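Local coordinates for cell wall surface anchor family protein (Streptococcus pneumoniae, PDB 4OQ1) that serves as an ancillary pilin of the pneumococcal pilus, probably helping to hold the fibre to the bacterial cell wall, at residues Asp27-Gln33 against Gln97-Ile103; Leu52-Leu57 against Leu107-Ile113; Leu44-His50 against Thr92-Asn96; Met147-Lys152 against Leu240-Val246. The protein carries 3 engineered substitutions. One frame throughout, in Å; residues are numbered along the deposited sequence.

Contact 1: Asp27-Gln33 against Gln97-Ile103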
# COMPACT_ATOMS: atom_id res chain seq x y z
N ASP A 27 6.83 25.70 -39.81
CA ASP A 27 7.24 25.54 -38.38
C ASP A 27 6.08 25.71 -37.39
O ASP A 27 5.77 26.82 -36.90
CB ASP A 27 8.43 26.41 -38.01
CG ASP A 27 9.08 25.96 -36.74
OD1 ASP A 27 10.02 25.13 -36.77
OD2 ASP A 27 8.59 26.41 -35.69
N HIS A 28 5.43 24.58 -37.12
CA HIS A 28 4.31 24.58 -36.25
C HIS A 28 4.69 23.92 -34.93
O HIS A 28 5.57 23.02 -34.83
CB HIS A 28 3.12 23.83 -36.86
CG HIS A 28 2.56 24.48 -38.07
ND1 HIS A 28 1.60 25.46 -38.01
CD2 HIS A 28 2.80 24.27 -39.39
CE1 HIS A 28 1.29 25.84 -39.23
NE2 HIS A 28 2.00 25.13 -40.08
N THR A 29 3.99 24.37 -33.93
CA THR A 29 4.02 23.75 -32.62
C THR A 29 2.64 23.14 -32.23
O THR A 29 1.59 23.78 -32.37
CB THR A 29 4.43 24.75 -31.53
OG1 THR A 29 5.72 25.29 -31.83
CG2 THR A 29 4.48 24.06 -30.20
N LEU A 30 2.71 21.91 -31.72
CA LEU A 30 1.54 21.21 -31.17
C LEU A 30 1.67 21.12 -29.62
O LEU A 30 2.66 20.73 -29.08
CB LEU A 30 1.41 19.79 -31.77
CG LEU A 30 0.31 18.89 -31.16
CD1 LEU A 30 -1.08 19.31 -31.42
CD2 LEU A 30 0.59 17.44 -31.64
N VAL A 31 0.61 21.53 -28.96
CA VAL A 31 0.49 21.44 -27.48
C VAL A 31 -0.48 20.23 -27.16
O VAL A 31 -1.58 20.13 -27.77
CB VAL A 31 -0.07 22.81 -26.92
CG1 VAL A 31 -0.69 22.69 -25.55
CG2 VAL A 31 1.01 23.88 -26.87
N LEU A 32 -0.02 19.27 -26.34
CA LEU A 32 -0.80 18.12 -25.90
C LEU A 32 -1.04 18.24 -24.39
O LEU A 32 -0.14 18.36 -23.59
CB LEU A 32 -0.05 16.81 -26.19
CG LEU A 32 0.11 16.51 -27.69
CD1 LEU A 32 1.03 15.38 -27.99
CD2 LEU A 32 -1.25 16.23 -28.31
N GLN A 33 -2.30 18.22 -23.99
CA GLN A 33 -2.64 18.19 -22.59
C GLN A 33 -3.10 16.75 -22.30
O GLN A 33 -3.78 16.13 -23.12
CB GLN A 33 -3.71 19.26 -22.34
CG GLN A 33 -3.18 20.68 -22.44
CD GLN A 33 -4.24 21.76 -22.65
OE1 GLN A 33 -5.44 21.49 -22.71
NE2 GLN A 33 -3.80 23.01 -22.72
N GLN A 97 1.62 20.97 -19.54
CA GLN A 97 1.40 20.48 -20.95
C GLN A 97 2.70 20.18 -21.73
O GLN A 97 3.82 20.56 -21.35
CB GLN A 97 0.48 21.47 -21.68
CG GLN A 97 1.11 22.81 -22.06
CD GLN A 97 0.10 23.91 -22.38
OE1 GLN A 97 -1.10 23.80 -22.13
NE2 GLN A 97 0.60 25.02 -22.93
N ILE A 98 2.55 19.45 -22.83
CA ILE A 98 3.66 19.03 -23.68
C ILE A 98 3.63 19.98 -24.83
O ILE A 98 2.53 20.44 -25.25
CB ILE A 98 3.49 17.57 -24.26
CG1 ILE A 98 3.69 16.53 -23.21
CG2 ILE A 98 4.45 17.25 -25.39
CD1 ILE A 98 2.81 15.33 -23.46
N GLU A 99 4.81 20.32 -25.32
CA GLU A 99 5.00 20.95 -26.66
C GLU A 99 5.78 20.04 -27.58
O GLU A 99 6.76 19.40 -27.19
CB GLU A 99 5.71 22.30 -26.65
CG GLU A 99 4.87 23.45 -26.17
CD GLU A 99 5.69 24.73 -26.01
OE1 GLU A 99 6.93 24.75 -26.31
OE2 GLU A 99 5.11 25.73 -25.60
N VAL A 100 5.29 19.95 -28.83
CA VAL A 100 5.91 19.15 -29.87
C VAL A 100 6.31 20.17 -30.92
O VAL A 100 5.47 20.96 -31.34
CB VAL A 100 4.98 18.06 -30.47
CG1 VAL A 100 5.79 17.18 -31.34
CG2 VAL A 100 4.32 17.30 -29.29
N SER A 101 7.59 20.11 -31.28
CA SER A 101 8.26 21.23 -32.00
C SER A 101 8.58 20.99 -33.45
O SER A 101 8.93 19.86 -33.82
CB SER A 101 9.58 21.61 -31.27
OG SER A 101 9.23 22.35 -30.10
N HIS A 102 8.49 22.06 -34.26
CA HIS A 102 9.04 22.09 -35.68
C HIS A 102 8.34 21.12 -36.61
O HIS A 102 8.92 20.26 -37.31
CB HIS A 102 10.57 21.91 -35.74
CG HIS A 102 11.32 22.85 -34.82
ND1 HIS A 102 11.23 24.22 -34.93
CD2 HIS A 102 12.16 22.61 -33.78
CE1 HIS A 102 11.96 24.78 -33.97
NE2 HIS A 102 12.52 23.82 -33.26
N ILE A 103 7.04 21.24 -36.57
CA ILE A 103 6.20 20.36 -37.36
C ILE A 103 5.79 21.04 -38.71
O ILE A 103 5.05 22.05 -38.71
CB ILE A 103 4.92 19.99 -36.56
CG1 ILE A 103 5.32 19.45 -35.17
CG2 ILE A 103 4.09 19.00 -37.37
CD1 ILE A 103 4.12 19.05 -34.25
O HOH W 1 7.89 24.59 -33.51
O HOH W 2 8.01 24.76 -29.77

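Contact 2: Leu52-Leu57 against Leu107-Ile113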
# COMPACT_ATOMS: atom_id res chain seq x y z
N LEU A 52 7.85 12.45 -30.37
CA LEU A 52 6.49 11.99 -30.77
C LEU A 52 6.53 11.28 -32.11
O LEU A 52 6.91 11.85 -33.11
CB LEU A 52 5.57 13.16 -30.79
CG LEU A 52 4.12 12.73 -31.05
CD1 LEU A 52 3.43 12.09 -29.80
CD2 LEU A 52 3.37 13.91 -31.57
N GLN A 53 6.27 9.98 -32.13
CA GLN A 53 6.20 9.23 -33.35
C GLN A 53 4.88 9.52 -34.07
O GLN A 53 3.79 9.49 -33.42
CB GLN A 53 6.23 7.73 -33.07
CG GLN A 53 7.51 7.27 -32.36
CD GLN A 53 8.75 7.56 -33.16
OE1 GLN A 53 8.80 7.41 -34.38
NE2 GLN A 53 9.74 8.04 -32.47
N VAL A 54 4.97 9.81 -35.37
CA VAL A 54 3.79 10.04 -36.19
C VAL A 54 3.85 9.35 -37.58
O VAL A 54 4.92 8.94 -38.07
CB VAL A 54 3.50 11.55 -36.38
CG1 VAL A 54 3.46 12.29 -35.09
CG2 VAL A 54 4.51 12.20 -37.34
N TRP A 55 2.71 9.26 -38.22
CA TRP A 55 2.65 8.95 -39.60
C TRP A 55 2.05 10.10 -40.30
O TRP A 55 0.94 10.52 -39.93
CB TRP A 55 1.74 7.75 -39.81
CG TRP A 55 2.27 6.44 -39.30
CD1 TRP A 55 2.89 5.45 -40.05
CD2 TRP A 55 2.27 5.97 -37.98
NE1 TRP A 55 3.25 4.40 -39.28
CE2 TRP A 55 2.93 4.68 -37.99
CE3 TRP A 55 1.86 6.50 -36.78
CZ2 TRP A 55 3.06 3.92 -36.87
CZ3 TRP A 55 2.00 5.76 -35.62
CH2 TRP A 55 2.61 4.48 -35.67
N LYS A 56 2.66 10.54 -41.37
CA LYS A 56 2.12 11.66 -42.18
C LYS A 56 1.31 11.09 -43.33
O LYS A 56 1.81 10.25 -44.11
CB LYS A 56 3.28 12.52 -42.71
CG LYS A 56 2.85 13.77 -43.54
CD LYS A 56 4.06 14.54 -44.16
CE LYS A 56 3.62 15.86 -44.76
NZ LYS A 56 2.52 15.77 -45.76
N LEU A 57 0.03 11.43 -43.36
CA LEU A 57 -0.90 10.81 -44.28
C LEU A 57 -0.79 11.46 -45.67
O LEU A 57 -0.47 12.58 -45.76
CB LEU A 57 -2.38 10.87 -43.78
CG LEU A 57 -2.81 10.44 -42.38
CD1 LEU A 57 -4.35 10.44 -42.12
CD2 LEU A 57 -2.33 9.07 -42.10
N LEU A 107 -1.08 16.24 -42.45
CA LEU A 107 -2.13 15.62 -41.68
C LEU A 107 -1.47 14.37 -41.09
O LEU A 107 -0.89 13.60 -41.78
CB LEU A 107 -3.30 15.28 -42.57
CG LEU A 107 -4.45 14.48 -41.96
CD1 LEU A 107 -5.10 15.21 -40.82
CD2 LEU A 107 -5.46 14.12 -43.03
N TYR A 108 -1.50 14.29 -39.78
CA TYR A 108 -0.63 13.41 -39.02
C TYR A 108 -1.46 12.47 -38.14
O TYR A 108 -2.46 12.87 -37.61
CB TYR A 108 0.26 14.22 -38.21
CG TYR A 108 1.26 15.02 -38.99
CD1 TYR A 108 2.43 14.46 -39.44
CD2 TYR A 108 1.09 16.41 -39.10
CE1 TYR A 108 3.37 15.22 -40.13
CE2 TYR A 108 2.03 17.21 -39.75
CZ TYR A 108 3.17 16.62 -40.28
OH TYR A 108 4.08 17.40 -40.90
N TYR A 109 -1.09 11.18 -38.07
CA TYR A 109 -1.74 10.24 -37.20
C TYR A 109 -0.79 9.90 -36.07
O TYR A 109 0.42 9.67 -36.30
CB TYR A 109 -2.00 8.93 -38.02
CG TYR A 109 -2.51 7.78 -37.26
CD1 TYR A 109 -3.71 7.86 -36.54
CD2 TYR A 109 -1.91 6.54 -37.37
CE1 TYR A 109 -4.20 6.74 -35.82
CE2 TYR A 109 -2.36 5.46 -36.65
CZ TYR A 109 -3.54 5.51 -35.93
OH TYR A 109 -4.09 4.42 -35.28
N VAL A 110 -1.32 9.84 -34.85
CA VAL A 110 -0.55 9.48 -33.60
C VAL A 110 -1.23 8.26 -32.97
O VAL A 110 -2.46 8.14 -33.00
CB VAL A 110 -0.57 10.63 -32.60
CG1 VAL A 110 0.12 10.30 -31.27
CG2 VAL A 110 0.01 11.87 -33.24
N ARG A 111 -0.40 7.33 -32.52
CA ARG A 111 -0.83 6.18 -31.76
C ARG A 111 -0.41 6.15 -30.29
O ARG A 111 -1.04 5.48 -29.47
CB ARG A 111 -0.26 4.96 -32.43
CG ARG A 111 -1.26 4.36 -33.42
CD ARG A 111 -0.82 3.02 -34.02
NE ARG A 111 -1.32 1.89 -33.26
CZ ARG A 111 -2.52 1.36 -33.41
NH1 ARG A 111 -3.37 1.90 -34.28
NH2 ARG A 111 -2.87 0.28 -32.72
N SER A 112 0.68 6.84 -29.97
CA SER A 112 1.22 6.93 -28.64
C SER A 112 1.83 8.30 -28.38
O SER A 112 2.59 8.78 -29.21
CB SER A 112 2.42 5.93 -28.58
OG SER A 112 2.96 5.84 -27.28
N ILE A 113 1.54 8.91 -27.24
CA ILE A 113 2.20 10.14 -26.80
C ILE A 113 3.47 9.80 -26.00
O ILE A 113 4.47 10.46 -26.19
CB ILE A 113 1.29 10.99 -26.02
CG1 ILE A 113 0.17 11.39 -26.95
CG2 ILE A 113 2.00 12.23 -25.45
CD1 ILE A 113 -0.91 12.26 -26.38
O HOH W 3 2.52 7.39 -32.30
O HOH W 4 5.19 8.64 -29.74
O HOH W 5 0.02 15.02 -44.94

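Contact 3: Leu44-His50 against Thr92-Asn96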
# COMPACT_ATOMS: atom_id res chain seq x y z
N LEU A 44 8.30 10.15 -15.11
CA LEU A 44 9.31 10.10 -16.17
C LEU A 44 10.74 10.18 -15.67
O LEU A 44 11.07 11.08 -14.91
CB LEU A 44 9.15 11.19 -17.17
CG LEU A 44 7.84 11.17 -17.92
CD1 LEU A 44 7.91 12.27 -18.95
CD2 LEU A 44 7.62 9.81 -18.58
N PRO A 45 11.60 9.31 -16.16
CA PRO A 45 13.01 9.50 -15.74
C PRO A 45 13.53 10.86 -16.12
O PRO A 45 14.06 11.58 -15.26
CB PRO A 45 13.75 8.41 -16.49
CG PRO A 45 12.73 7.33 -16.65
CD PRO A 45 11.40 8.04 -16.88
N SER A 46 13.35 11.24 -17.39
CA SER A 46 13.80 12.52 -17.92
C SER A 46 12.66 13.27 -18.61
O SER A 46 11.96 12.68 -19.39
CB SER A 46 14.93 12.28 -18.94
OG SER A 46 15.21 13.46 -19.69
N ARG A 47 12.49 14.56 -18.35
CA ARG A 47 11.48 15.33 -19.09
C ARG A 47 11.97 15.67 -20.50
O ARG A 47 11.22 16.26 -21.32
CB ARG A 47 11.12 16.63 -18.38
CG ARG A 47 11.01 16.52 -16.87
CD ARG A 47 11.06 17.91 -16.25
NE ARG A 47 9.88 18.67 -16.66
CZ ARG A 47 8.79 18.86 -15.92
NH1 ARG A 47 8.70 18.35 -14.70
NH2 ARG A 47 7.78 19.57 -16.40
N ASP A 48 13.21 15.28 -20.78
CA ASP A 48 13.97 15.73 -21.96
C ASP A 48 14.35 14.53 -22.79
O ASP A 48 14.59 13.42 -22.24
CB ASP A 48 15.25 16.47 -21.48
CG ASP A 48 16.17 16.92 -22.66
OD1 ASP A 48 15.78 17.90 -23.34
OD2 ASP A 48 17.26 16.32 -22.90
N GLY A 49 14.42 14.73 -24.11
CA GLY A 49 14.88 13.67 -25.05
C GLY A 49 13.79 12.73 -25.60
O GLY A 49 14.07 11.68 -26.16
N HIS A 50 12.52 13.05 -25.36
CA HIS A 50 11.43 12.25 -25.91
C HIS A 50 11.04 12.72 -27.31
O HIS A 50 11.10 13.92 -27.62
CB HIS A 50 10.24 12.25 -24.95
CG HIS A 50 10.59 11.71 -23.60
ND1 HIS A 50 10.93 10.39 -23.40
CD2 HIS A 50 10.78 12.33 -22.41
CE1 HIS A 50 11.24 10.19 -22.13
NE2 HIS A 50 11.15 11.36 -21.51
N THR A 92 8.83 18.29 -25.65
CA THR A 92 9.20 18.72 -24.32
C THR A 92 7.97 18.65 -23.35
O THR A 92 6.84 19.11 -23.70
CB THR A 92 9.83 20.14 -24.35
OG1 THR A 92 10.26 20.50 -23.03
CG2 THR A 92 8.83 21.18 -24.81
N PHE A 93 8.19 18.08 -22.16
CA PHE A 93 7.22 18.16 -21.03
C PHE A 93 7.39 19.39 -20.14
O PHE A 93 8.17 19.37 -19.20
CB PHE A 93 7.39 16.95 -20.15
CG PHE A 93 6.99 15.66 -20.81
CD1 PHE A 93 5.72 15.14 -20.61
CD2 PHE A 93 7.89 14.96 -21.60
CE1 PHE A 93 5.36 13.94 -21.20
CE2 PHE A 93 7.54 13.76 -22.19
CZ PHE A 93 6.27 13.26 -21.99
N LEU A 94 6.62 20.43 -20.40
CA LEU A 94 6.58 21.62 -19.60
C LEU A 94 5.70 21.41 -18.35
O LEU A 94 5.39 20.28 -18.01
CB LEU A 94 6.08 22.80 -20.46
CG LEU A 94 6.80 23.11 -21.77
CD1 LEU A 94 6.27 24.38 -22.39
CD2 LEU A 94 8.31 23.26 -21.56
N GLU A 95 5.27 22.47 -17.68
CA GLU A 95 4.64 22.35 -16.34
C GLU A 95 3.24 21.72 -16.30
O GLU A 95 2.93 20.88 -15.44
CB GLU A 95 4.58 23.72 -15.61
CG GLU A 95 5.90 24.49 -15.57
CD GLU A 95 6.13 25.35 -16.80
OE1 GLU A 95 5.50 26.44 -16.89
OE2 GLU A 95 6.94 24.95 -17.68
N ASN A 96 2.34 22.17 -17.19
CA ASN A 96 1.01 21.56 -17.22
C ASN A 96 0.66 20.95 -18.61
O ASN A 96 -0.46 20.46 -18.77
CB ASN A 96 -0.06 22.58 -16.83
CG ASN A 96 -1.38 21.93 -16.45
OD1 ASN A 96 -1.42 20.81 -15.99
ND2 ASN A 96 -2.47 22.62 -16.69

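Contact 4: Met147-Lys152 against Leu240-Val246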
# COMPACT_ATOMS: atom_id res chain seq x y z
N MET A 147 -7.76 -0.92 -20.01
CA MET A 147 -8.06 -2.09 -19.18
C MET A 147 -6.87 -2.39 -18.28
O MET A 147 -5.72 -2.26 -18.72
CB MET A 147 -8.39 -3.30 -20.05
CG MET A 147 -9.83 -3.34 -20.54
SD MET A 147 -11.03 -3.18 -19.21
CE MET A 147 -11.02 -4.84 -18.54
N THR A 148 -7.11 -2.78 -17.03
CA THR A 148 -6.01 -2.94 -16.14
C THR A 148 -6.36 -4.15 -15.30
O THR A 148 -7.57 -4.50 -15.22
CB THR A 148 -5.92 -1.65 -15.33
OG1 THR A 148 -4.60 -1.52 -14.82
CG2 THR A 148 -6.99 -1.60 -14.17
N THR A 149 -5.37 -4.74 -14.68
CA THR A 149 -5.63 -5.71 -13.57
C THR A 149 -6.23 -5.01 -12.39
O THR A 149 -6.07 -3.81 -12.24
CB THR A 149 -4.37 -6.41 -13.10
OG1 THR A 149 -3.38 -5.44 -12.77
CG2 THR A 149 -3.87 -7.29 -14.15
N LYS A 150 -7.00 -5.75 -11.58
CA LYS A 150 -7.72 -5.18 -10.44
C LYS A 150 -7.80 -6.24 -9.38
O LYS A 150 -8.22 -7.41 -9.65
CB LYS A 150 -9.17 -4.76 -10.78
CG LYS A 150 -9.36 -4.22 -12.17
CD LYS A 150 -10.83 -4.14 -12.51
CE LYS A 150 -11.05 -3.92 -14.00
NZ LYS A 150 -10.29 -4.76 -14.95
N VAL A 151 -7.47 -5.84 -8.16
CA VAL A 151 -7.61 -6.74 -6.98
C VAL A 151 -8.13 -5.99 -5.80
O VAL A 151 -7.79 -4.82 -5.58
CB VAL A 151 -6.34 -7.57 -6.69
CG1 VAL A 151 -5.15 -6.73 -6.66
CG2 VAL A 151 -6.51 -8.35 -5.36
N LYS A 152 -9.06 -6.65 -5.08
CA LYS A 152 -9.76 -6.08 -3.99
C LYS A 152 -9.57 -7.00 -2.80
O LYS A 152 -9.83 -8.22 -2.85
CB LYS A 152 -11.27 -5.82 -4.30
CG LYS A 152 -11.96 -5.18 -3.16
CD LYS A 152 -13.47 -5.08 -3.26
CE LYS A 152 -13.94 -4.43 -4.56
NZ LYS A 152 -15.43 -4.41 -4.69
N LEU A 240 -3.06 -13.03 -10.41
CA LEU A 240 -3.68 -12.18 -11.46
C LEU A 240 -3.29 -12.81 -12.78
O LEU A 240 -2.12 -12.87 -13.09
CB LEU A 240 -3.21 -10.75 -11.38
CG LEU A 240 -3.48 -10.20 -10.01
CD1 LEU A 240 -3.05 -8.76 -10.02
CD2 LEU A 240 -4.99 -10.31 -9.71
N VAL A 241 -4.26 -13.45 -13.46
CA VAL A 241 -3.96 -14.14 -14.74
C VAL A 241 -4.55 -13.33 -15.91
O VAL A 241 -4.30 -13.68 -17.06
CB VAL A 241 -4.46 -15.58 -14.83
CG1 VAL A 241 -3.95 -16.43 -13.67
CG2 VAL A 241 -5.98 -15.60 -14.86
N ASP A 242 -5.29 -12.26 -15.65
CA ASP A 242 -5.97 -11.48 -16.71
C ASP A 242 -6.54 -10.26 -16.07
O ASP A 242 -6.13 -9.94 -14.97
CB ASP A 242 -7.05 -12.27 -17.46
CG ASP A 242 -8.11 -12.83 -16.56
OD1 ASP A 242 -8.46 -12.17 -15.59
OD2 ASP A 242 -8.58 -13.96 -16.84
N HIS A 243 -7.48 -9.59 -16.70
CA HIS A 243 -7.91 -8.28 -16.23
C HIS A 243 -9.19 -8.26 -15.39
O HIS A 243 -9.66 -7.18 -15.00
CB HIS A 243 -8.12 -7.36 -17.41
CG HIS A 243 -6.87 -6.98 -18.12
ND1 HIS A 243 -6.87 -6.48 -19.41
CD2 HIS A 243 -5.58 -6.98 -17.72
CE1 HIS A 243 -5.63 -6.19 -19.77
NE2 HIS A 243 -4.83 -6.50 -18.76
N GLN A 244 -9.74 -9.43 -15.14
CA GLN A 244 -10.99 -9.59 -14.39
C GLN A 244 -10.71 -9.29 -12.87
O GLN A 244 -9.69 -9.68 -12.40
CB GLN A 244 -11.44 -11.06 -14.53
CG GLN A 244 -12.90 -11.34 -14.15
CD GLN A 244 -13.16 -12.84 -13.94
OE1 GLN A 244 -12.47 -13.69 -14.52
NE2 GLN A 244 -14.14 -13.17 -13.09
N LEU A 245 -11.60 -8.59 -12.19
CA LEU A 245 -11.49 -8.39 -10.70
C LEU A 245 -11.30 -9.70 -9.98
O LEU A 245 -12.06 -10.67 -10.18
CB LEU A 245 -12.69 -7.68 -10.18
CG LEU A 245 -12.77 -7.48 -8.66
CD1 LEU A 245 -11.71 -6.49 -8.18
CD2 LEU A 245 -14.16 -7.04 -8.26
N VAL A 246 -10.24 -9.76 -9.15
CA VAL A 246 -10.04 -10.80 -8.13
C VAL A 246 -10.27 -10.20 -6.71
O VAL A 246 -9.74 -9.16 -6.39
CB VAL A 246 -8.65 -11.35 -8.24
CG1 VAL A 246 -8.51 -12.46 -7.24
CG2 VAL A 246 -8.41 -11.89 -9.63
O HOH W 6 -7.17 -8.52 -12.60

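Contact 1: Asp27-Gln33 against Gln97-Ile103
Strands 28-33 and 98-103 are antiparallel neighbours in the mixed sheet of the N-terminal domain, and the parallel strand 137-140 flanks 28-33 on its other edge. The antiparallel backbones pair at His28-Ile103, Leu30-Val100 and Leu32-Ile98, with two N-H...O bonds each, such as Val100 N to Leu30 O at 2.8 Å. His28, Leu30, Leu32, Ile98, Val100 and Ile103 make up one face. The tip of Ile103 reaches diagonally across, its CD1 3.7 Å from Leu30 CB. The Leu32 CD1 methyl sits against Val100 CG2 at 4.0 Å. On the other face Val31 fits beside Gln97 and Glu99: Val31 CG1 meets Gln97 CD at 3.5 Å and Val31 CG2 meets Glu99 CG at 3.9 Å. A G1 beta bulge interrupts the register, with His102, at positive phi, and Ile103 both opposite His28. The edge of the His102 ring meets Asp27: His102 ND1 gives Asp27 OD1 a very short hydrogen bond, 2.4 Å. Water 1 joins Asp27 OD2, Thr29 OG1 and His102 N; Thr29 OG1 is hydrogen-bonded to Glu135. Gln33 NE2 bonds Gln97 OE1 at 2.9 Å. Main-chain bonds thus carry the pairing, strand 120-129 shields the largely apolar face, and the His-carboxylate bond lies at the exposed end.

Contact 2: Leu52-Leu57 against Leu107-Ile113
Leu107 O accepts from Leu57 N at 2.8 Å, and Leu107 CD2 packs on Leu57 CD1 at 4.0 Å. Water 5 accepts from Leu107 N and Lys56 NZ and donates to Leu57 O. Tyr108 sits across from Lys56: its CE1 lies 3.7 Å from Lys56 CB, its CD1 3.7 Å from Val54 CG2. Its hydroxyl is hydrogen-bonded to Pro104 O. Tyr109 forms the hydrogen-bonded pair with Trp55, with Tyr109 N to Trp55 O at 2.8 Å and Trp55 N to Tyr109 O at 3.0 Å. Tyr109 CD2 meets Trp55 CE3 at 3.8 Å. Strands 50-56 and 106-110 are antiparallel neighbours in the mixed sheet of the N-terminal domain. The short axes are at 135°, well away from strictly antiparallel. Val110 CG2 packs on Val54 CG1 at 3.9 Å. Past Val110, waters 3 and 4 take the place of direct backbone bonds. At Arg111 the chain turns a corner. Arg111 NH1 bonds Tyr109 OH at 2.8 Å, while Arg111 N and Gln53 O share water 3. Ser112 O and Gln53 N are bridged by water 4. Ile113 CA lies 3.8 Å from Leu52 CD1.

Contact 3: Leu44-His50 against Thr92-Asn96
The carbonyl of Phe93 is the main acceptor between the 44-50 loop and the end of strand 85-93. The loop links helix 37-42 to strand 50-56, which neighbours strand 85-93 in the sheet of the N-terminal domain. Phe93 O takes a hydrogen bond from Arg47 NH2 at 2.8 Å and a weak one from Arg47 NE at 3.1 Å. Arg47 NH2 also lies 3.0 Å from Leu94 O, but the angle is too poor for a bond. Leu94 O is satisfied instead by the hydroxyl of Tyr37. Phe93 N is buried here and has no partner in the model. Two side-chain bonds lie within the loop. His50 NE2 donates to Ser46 O at 2.6 Å, and Ser46 OG donates to Asp48 O at 2.6 Å. Leu44 CD1 sits over one face of the Phe93 ring in a CH-pi contact, 3.5 Å from the centroid. His50 CD2 approaches Phe93 CE2 at 3.5 Å. Helix 37-42 covers the ring too, through Tyr37 and Val41. The direct hydrogen bonds between the segments thus run from one arginine to one main-chain carbonyl; the rest is mainly packing round Phe93.

Contact 4: Met147-Lys152 against Leu240-Val246
Strand 150-152 and the residues entering strand 246-254 run parallel, with a bridge between Val151 and Val246. Val246 N donates to Lys150 O at 3.1 Å, and Lys152 N donates to Val246 O at 2.9 Å. Residues 241-245 form the loop before the bridge. Within it Asp242 OD1 accepts from Gln244 N at 3.1 Å, an Asx turn. Water 6 fills the gap between the two segments: it accepts from Lys150 N at 3.0 Å and lies 2.8 Å from Gln244 O. The Lys150 side chain folds back to the loop. Its NZ bonds His243 O at 2.5 Å and Thr148 O at 2.7 Å, which ties together two carbonyls that face each other. One face of the His243 ring lies under the Met147-Thr148 peptide, and its ND1 is 3.6 Å from Met147 CB. Leu245 CD1 covers Lys150 CB and Lys152 CB, each at 4.0 Å. Leu240 CD2 approaches Val151 CB at 4.3 Å, and Thr149 OG1 bonds Leu213 O. The pairing joins the first and last strands of this prealbumin-like domain, consistent with a CnaB fold. Strand 207-211 flanks strand 150-157 on its other edge, while Val151 and Val246 both pack on Val238 of strand 235-240 in the other sheet.

How the contacts relate
Contacts 1, 2 and 3 belong to the N-terminal domain and its mixed sheet. Contacts 1 and 2 are 12 Å apart between centres, contacts 1 and 3 are 13 Å apart, and contacts 2 and 3 are 19 Å apart. Contacts 1 and 2 alternate along the chain, as do contacts 2 and 3; contacts 1 and 2 also pack on each other, as with Ile103 against Tyr108. Both segments of contact 3 fall between those of contact 1, and its strand 85-93 lies beside strand 98-103 in the sheet. Contact 4 comes later, in the next domain, 30 to 36 Å from the others by centres. This spacing fits an elongated chain of successive beta domains, consistent with a pilin.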